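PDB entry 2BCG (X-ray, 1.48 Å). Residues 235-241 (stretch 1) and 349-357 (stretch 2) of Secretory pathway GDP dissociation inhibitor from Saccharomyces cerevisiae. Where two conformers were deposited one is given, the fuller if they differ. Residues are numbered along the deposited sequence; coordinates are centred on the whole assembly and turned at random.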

# COMPACT_ATOMS: atom_id res chain seq x y z
N LEU A 235 -2.94 -3.11 11.81
CA LEU A 235 -1.76 -3.53 11.04
C LEU A 235 -1.17 -2.34 10.24
O LEU A 235 -1.85 -1.36 10.00
CB LEU A 235 -2.15 -4.64 10.06
CG LEU A 235 -2.88 -5.88 10.59
CD1 LEU A 235 -3.27 -6.82 9.45
CD2 LEU A 235 -2.00 -6.59 11.64
N TYR A 236 0.09 -2.47 9.82
CA TYR A 236 0.75 -1.43 9.02
C TYR A 236 1.69 -2.14 8.02
O TYR A 236 2.37 -3.09 8.39
CB TYR A 236 1.54 -0.47 9.92
CG TYR A 236 2.16 0.69 9.15
CD1 TYR A 236 1.42 1.82 8.84
CD2 TYR A 236 3.50 0.62 8.70
CE1 TYR A 236 1.97 2.86 8.09
CE2 TYR A 236 4.05 1.66 7.96
CZ TYR A 236 3.28 2.76 7.65
OH TYR A 236 3.88 3.76 6.92
N PRO A 237 1.71 -1.70 6.76
CA PRO A 237 2.57 -2.36 5.76
C PRO A 237 4.06 -2.03 5.90
O PRO A 237 4.45 -0.86 6.05
CB PRO A 237 2.08 -1.79 4.42
CG PRO A 237 1.51 -0.45 4.77
CD PRO A 237 0.94 -0.58 6.17
N MET A 238 4.89 -3.06 5.76
CA MET A 238 6.33 -2.87 5.62
C MET A 238 6.59 -2.03 4.37
O MET A 238 5.99 -2.26 3.28
CB MET A 238 7.02 -4.24 5.49
CG MET A 238 6.88 -5.15 6.69
SD MET A 238 7.57 -4.43 8.19
CE MET A 238 9.31 -4.40 7.72
N TYR A 239 7.49 -1.07 4.54
CA TYR A 239 7.88 -0.07 3.53
C TYR A 239 6.84 1.03 3.26
O TYR A 239 7.05 1.87 2.38
CB TYR A 239 8.30 -0.70 2.20
CG TYR A 239 9.45 -1.65 2.27
CD1 TYR A 239 10.78 -1.20 2.41
CD2 TYR A 239 9.22 -3.00 2.20
CE1 TYR A 239 11.85 -2.13 2.44
CE2 TYR A 239 10.25 -3.92 2.21
CZ TYR A 239 11.55 -3.48 2.35
OH TYR A 239 12.53 -4.41 2.38
N GLY A 240 5.82 1.08 4.09
CA GLY A 240 4.92 2.22 4.07
C GLY A 240 3.67 2.01 3.24
O GLY A 240 3.52 1.02 2.47
N LEU A 241 2.74 2.95 3.41
CA LEU A 241 1.44 2.83 2.75
C LEU A 241 1.54 2.80 1.22
O LEU A 241 0.64 2.28 0.56
CB LEU A 241 0.52 3.96 3.22
CG LEU A 241 0.14 3.91 4.71
CD1 LEU A 241 -0.68 5.14 5.07
CD2 LEU A 241 -0.64 2.63 5.01
N ILE A 349 2.53 6.67 14.76
CA ILE A 349 3.97 6.52 14.93
C ILE A 349 4.42 5.17 14.39
O ILE A 349 3.83 4.14 14.72
CB ILE A 349 4.35 6.64 16.43
CG1 ILE A 349 4.07 8.08 16.91
CG2 ILE A 349 5.80 6.26 16.71
CD1 ILE A 349 3.14 8.14 18.12
N VAL A 350 5.44 5.20 13.52
CA VAL A 350 6.06 4.00 12.96
C VAL A 350 7.57 4.28 12.96
O VAL A 350 8.00 5.44 13.18
CB VAL A 350 5.48 3.67 11.54
CG1 VAL A 350 4.04 3.12 11.64
CG2 VAL A 350 5.56 4.93 10.62
N SER A 351 8.37 3.28 12.68
CA SER A 351 9.80 3.47 12.83
C SER A 351 10.57 2.52 11.90
O SER A 351 10.02 1.97 10.96
CB SER A 351 10.16 3.29 14.30
OG SER A 351 9.92 1.96 14.72
N ASP A 352 11.85 2.33 12.20
CA ASP A 352 12.70 1.48 11.37
C ASP A 352 12.16 0.04 11.31
O ASP A 352 12.49 -0.72 10.37
CB ASP A 352 14.24 1.61 11.66
CG ASP A 352 14.71 0.81 12.90
OD1 ASP A 352 15.82 1.12 13.40
OD2 ASP A 352 14.01 -0.10 13.36
N ALA A 353 11.32 -0.35 12.29
CA ALA A 353 10.74 -1.71 12.32
C ALA A 353 9.83 -1.99 11.13
O ALA A 353 9.54 -3.14 10.80
CB ALA A 353 9.96 -1.92 13.62
N HIS A 354 9.35 -0.91 10.50
CA HIS A 354 8.44 -1.01 9.37
C HIS A 354 9.14 -0.54 8.09
O HIS A 354 8.47 -0.39 7.06
CB HIS A 354 7.05 -0.31 9.65
CG HIS A 354 6.08 -1.08 10.54
ND1 HIS A 354 5.97 -0.87 11.90
CD2 HIS A 354 5.11 -1.98 10.24
CE1 HIS A 354 5.01 -1.63 12.40
NE2 HIS A 354 4.46 -2.31 11.41
N ASN A 355 10.47 -0.37 8.11
CA ASN A 355 11.26 0.01 6.91
C ASN A 355 10.82 1.33 6.29
O ASN A 355 10.77 1.47 5.06
CB ASN A 355 11.26 -1.13 5.86
CG ASN A 355 11.95 -2.40 6.36
OD1 ASN A 355 11.82 -3.48 5.75
ND2 ASN A 355 12.70 -2.28 7.44
N VAL A 356 10.46 2.29 7.14
CA VAL A 356 10.03 3.59 6.64
C VAL A 356 11.01 4.71 6.92
O VAL A 356 10.84 5.79 6.41
CB VAL A 356 8.64 3.96 7.18
CG1 VAL A 356 7.59 3.02 6.57
CG2 VAL A 356 8.63 3.92 8.72
N CYS A 357 12.03 4.45 7.74
CA CYS A 357 13.07 5.44 8.03
C CYS A 357 14.35 4.69 8.37
O CYS A 357 14.33 3.50 8.65
CB CYS A 357 12.64 6.40 9.16
SG CYS A 357 12.19 5.59 10.69

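The most unusual feature of this contact is a perpendicular aromatic pair: the edge of Tyr236 meets the face of His354 with the planes at 90° and the centroids of the two rings 5.1 Å apart, and CD2 of Tyr236 comes within 3.4 Å of CD2 of His354. The arrangement illustrates a general principle, that an aromatic side chain offers two different surfaces and a well-packed site can use both. While its edge is directed at the imidazole, one face of the Tyr236 ring receives Val350, whose CG1 sits 3.8 Å from the ring centroid and only 5° off the normal, an almost ideal CH-pi approach. Val356 CG1 packs near the ring plane, 4.0 Å from Tyr236 CE2.

A single backbone hydrogen bond accompanies this packing, where Met238 and Tyr239 lie nearest His354 and Asn355 in the backbone register. Tyr239 N donates to His354 O at 2.8 Å with an angle of 161°, the sole hydrogen bond between the stretches. The same carbonyl also receives a CA-H...O contact, Met238 CA lying 3.6 Å from His354 O. The donor belongs to a type II turn from Pro237 to Gly240, closed by Gly240 N to Pro237 O at 3.1 Å. Gly240 adopts backbone angles at which a CB would be jammed against the preceding carbonyl oxygen, so the conformation by itself calls for glycine.

The two central residues of the turn both bring the ends of their side chains toward the other stretch. The CA-to-CB bond of Tyr239 points away, but its ring returns to lie against Asn355, whose CB is 3.9 Å from the ring centroid and whose OD1 is 3.4 Å from Tyr239 CZ. Met238, m at all three chi angles, brings CE to 3.3 Å from both Ala353 O and Asn355 OD1, while its sulfur approaches the imidazole obliquely, with SD 4.8 Å from the His354 ring centroid.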